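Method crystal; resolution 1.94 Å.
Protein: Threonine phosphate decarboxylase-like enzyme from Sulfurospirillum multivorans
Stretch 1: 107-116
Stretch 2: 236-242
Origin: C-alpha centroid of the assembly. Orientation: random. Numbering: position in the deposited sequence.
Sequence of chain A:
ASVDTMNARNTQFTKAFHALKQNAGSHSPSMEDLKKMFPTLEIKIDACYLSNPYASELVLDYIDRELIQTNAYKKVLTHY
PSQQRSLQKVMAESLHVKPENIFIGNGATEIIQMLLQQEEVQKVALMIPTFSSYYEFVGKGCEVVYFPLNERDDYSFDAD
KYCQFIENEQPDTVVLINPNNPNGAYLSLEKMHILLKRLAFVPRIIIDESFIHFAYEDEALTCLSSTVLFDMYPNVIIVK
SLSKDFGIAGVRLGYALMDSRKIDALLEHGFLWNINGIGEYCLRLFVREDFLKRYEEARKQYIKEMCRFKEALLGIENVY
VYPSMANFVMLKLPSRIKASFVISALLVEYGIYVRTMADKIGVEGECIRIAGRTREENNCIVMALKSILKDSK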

# COMPACT_ATOMS: atom_id res chain seq x y z
N GLY A 107 -2.56 2.24 -6.94
CA GLY A 107 -3.46 1.95 -8.04
C GLY A 107 -4.01 3.22 -8.57
O GLY A 107 -3.87 4.28 -7.94
N ALA A 108 -4.63 3.14 -9.74
CA ALA A 108 -5.19 4.29 -10.38
C ALA A 108 -6.32 4.93 -9.54
O ALA A 108 -6.32 6.13 -9.25
N THR A 109 -7.28 4.11 -9.09
CA THR A 109 -8.38 4.59 -8.28
C THR A 109 -7.93 5.21 -6.93
O THR A 109 -8.43 6.23 -6.57
N GLU A 110 -6.95 4.61 -6.24
CA GLU A 110 -6.36 5.20 -5.04
C GLU A 110 -5.73 6.58 -5.33
O GLU A 110 -5.88 7.52 -4.52
N ILE A 111 -5.02 6.70 -6.46
CA ILE A 111 -4.45 7.98 -6.83
C ILE A 111 -5.54 9.02 -7.11
O ILE A 111 -5.43 10.15 -6.66
N ILE A 112 -6.61 8.63 -7.82
CA ILE A 112 -7.68 9.58 -8.12
C ILE A 112 -8.44 10.03 -6.87
O ILE A 112 -8.81 11.17 -6.74
N GLN A 113 -8.60 9.13 -5.92
CA GLN A 113 -9.19 9.47 -4.65
C GLN A 113 -8.35 10.47 -3.88
O GLN A 113 -8.95 11.41 -3.32
N MET A 114 -7.03 10.31 -3.85
CA MET A 114 -6.08 11.34 -3.30
C MET A 114 -6.20 12.69 -4.01
O MET A 114 -6.35 13.71 -3.36
N LEU A 115 -6.26 12.68 -5.36
CA LEU A 115 -6.49 13.90 -6.11
C LEU A 115 -7.80 14.62 -5.76
O LEU A 115 -7.83 15.84 -5.60
N LEU A 116 -8.88 13.86 -5.67
CA LEU A 116 -10.19 14.47 -5.49
C LEU A 116 -10.41 14.96 -4.05
O LEU A 116 -11.28 15.81 -3.83
N VAL A 236 -3.57 18.49 -18.01
CA VAL A 236 -3.78 17.06 -17.96
C VAL A 236 -3.01 16.36 -16.84
O VAL A 236 -1.79 16.55 -16.66
N ILE A 237 -3.72 15.44 -16.20
CA ILE A 237 -3.17 14.45 -15.29
C ILE A 237 -3.50 13.07 -15.82
O ILE A 237 -4.68 12.78 -16.10
N ILE A 238 -2.46 12.28 -16.06
CA ILE A 238 -2.65 10.91 -16.51
C ILE A 238 -2.54 9.98 -15.33
O ILE A 238 -1.61 10.07 -14.51
N VAL A 239 -3.48 9.05 -15.21
CA VAL A 239 -3.37 8.04 -14.18
C VAL A 239 -3.48 6.65 -14.81
O VAL A 239 -4.29 6.47 -15.72
N LYS A 240 -2.72 5.68 -14.31
CA LYS A 240 -2.67 4.34 -14.95
C LYS A 240 -2.28 3.28 -13.93
O LYS A 240 -1.27 3.40 -13.25
N SER A 241 -3.10 2.23 -13.87
CA SER A 241 -2.79 1.05 -13.14
C SER A 241 -1.60 0.38 -13.80
O SER A 241 -1.43 0.44 -15.00
N LEU A 242 -0.73 -0.20 -13.00
CA LEU A 242 0.22 -1.19 -13.53
C LEU A 242 -0.19 -2.64 -13.25
O LEU A 242 0.48 -3.55 -13.75

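The contact joins a helix, residues 108-116, to a strand, residues 236-241. Their axes come within 7.7 Å of each other, and their N-to-C directions differ by 146°, so the helix runs roughly antiparallel to the strand. The surface buried between the stretches is modest, 287 Å² summed over both sides, and no hydrogen bond crosses it. Packing of apolar side chains therefore carries the contact.

Val239 is the centre of that packing. Its CA-to-CB bond points toward the helix, it has the largest covered area of any residue here (89 Å²), and chi1 is t at -179°. Both methyls pack against Ile111 and Ile112, with Ala108 nearer CG1 and Leu115 nearer CG2. Val239 CG1 lies 3.4 Å from Ala108 CA and 3.5 Å from Ala108 CB, a fit close enough to involve the helix backbone itself; Val239 CG1 also lies 4.3 Å from Ile111 CB. Val239 CG2 is 3.9 Å from Ile112 CG1 and 4.3 Å from Leu115 CD1.

On the helix, Ala108, Ile111 and Leu115 direct CA-to-CB toward the strand, a spacing of three and four residues that keeps them on one face. Ile112 starts sideways, but with chi1 m and chi2 t the end of its side chain comes nearer to the strand. Leu115, also m and t, reaches a second strand residue: its CD1 lies 3.9 Å from Ile237 CG2. Ile237 points toward the helix in the same m, t combination. Because side chains alternate along a strand, Ile237 and Val239 share the face turned to the helix, whereas Lys240 points away.

Near the helix start, Ala108 lies close to the strand backbone. The CA atoms of Ala108 and Ser241 are 4.9 Å apart, and Ala108 CB lies 3.7 Å from Ser241 N and 4.1 Å from Lys240 C. Ser241 itself points sideways, with its CB 4.3 Å from Ala108 CB. Gly107 occupies the N-cap position just before the helix, and its O accepts a bond from Ile111 N at 3.1 Å.

The polar groups find partners without bridging the stretches. Lys240 NZ donates to Ser241 O at 3.3 Å, within the strand segment, and is also bonded elsewhere in the structure. Ser241 OG bonds to a residue flanking one of the stretches, and Glu110 OE2 has a partner elsewhere. Thr109 points away and makes no contact with the strand.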

# COMPACT_ATOMS: atom_id res chain seq x y z
CB ALA A 108 -5.69 3.89 -11.76
CB THR A 109 -9.42 3.47 -8.08
OG1 THR A 109 -9.78 2.98 -9.37
CG2 THR A 109 -10.69 4.03 -7.38
CB GLU A 110 -5.34 4.31 -4.34
CG GLU A 110 -5.81 2.92 -3.86
CD GLU A 110 -6.16 1.92 -4.98
OE1 GLU A 110 -5.80 2.09 -6.15
OE2 GLU A 110 -6.85 0.90 -4.71
CB ILE A 111 -3.44 7.84 -7.97
CG1 ILE A 111 -2.21 7.06 -7.44
CG2 ILE A 111 -3.03 9.23 -8.49
CD1 ILE A 111 -1.33 6.57 -8.63
CB ILE A 112 -8.64 9.02 -9.19
CG1 ILE A 112 -7.90 8.88 -10.53
CG2 ILE A 112 -9.86 9.93 -9.39
CD1 ILE A 112 -8.70 8.15 -11.60
CB GLN A 113 -9.51 8.19 -3.85
CG GLN A 113 -10.63 7.43 -4.58
CD GLN A 113 -10.92 5.99 -4.14
OE1 GLN A 113 -11.98 5.42 -4.52
NE2 GLN A 113 -10.02 5.39 -3.37
CB MET A 114 -4.64 10.83 -3.30
CG MET A 114 -3.50 11.83 -3.00
SD MET A 114 -1.82 11.26 -3.41
CE MET A 114 -1.82 11.70 -5.15
CB LEU A 115 -6.44 13.60 -7.62
CG LEU A 115 -5.06 13.17 -8.15
CD1 LEU A 115 -5.16 12.75 -9.61
CD2 LEU A 115 -4.06 14.31 -7.99
CB LEU A 116 -11.28 13.50 -5.91
CG LEU A 116 -11.38 13.14 -7.40
CD1 LEU A 116 -12.59 12.23 -7.61
CD2 LEU A 116 -11.52 14.29 -8.36
CB VAL A 236 -3.52 16.44 -19.33
CG1 VAL A 236 -3.41 14.90 -19.30
CG2 VAL A 236 -4.65 16.86 -20.26
CB ILE A 237 -3.71 14.61 -13.89
CG1 ILE A 237 -3.21 15.92 -13.29
CG2 ILE A 237 -3.27 13.47 -12.98
CD1 ILE A 237 -4.01 16.43 -12.12
CB ILE A 238 -1.59 10.50 -17.57
CG1 ILE A 238 -1.63 11.43 -18.78
CG2 ILE A 238 -1.76 9.04 -18.00
CD1 ILE A 238 -2.95 11.44 -19.55
CB VAL A 239 -4.53 8.20 -13.13
CG1 VAL A 239 -4.37 7.17 -12.07
CG2 VAL A 239 -4.53 9.54 -12.47
CB LYS A 240 -1.70 4.35 -16.15
CG LYS A 240 -1.63 3.02 -16.85
CD LYS A 240 -1.09 3.06 -18.27
CE LYS A 240 -1.21 1.68 -18.89
NZ LYS A 240 -0.39 0.75 -18.08
CB SER A 241 -4.00 0.14 -13.07
OG SER A 241 -3.60 -1.12 -12.56
CB LEU A 242 1.62 -0.94 -13.00
CG LEU A 242 2.24 0.39 -13.42
CD1 LEU A 242 3.49 0.65 -12.58
CD2 LEU A 242 2.57 0.37 -14.91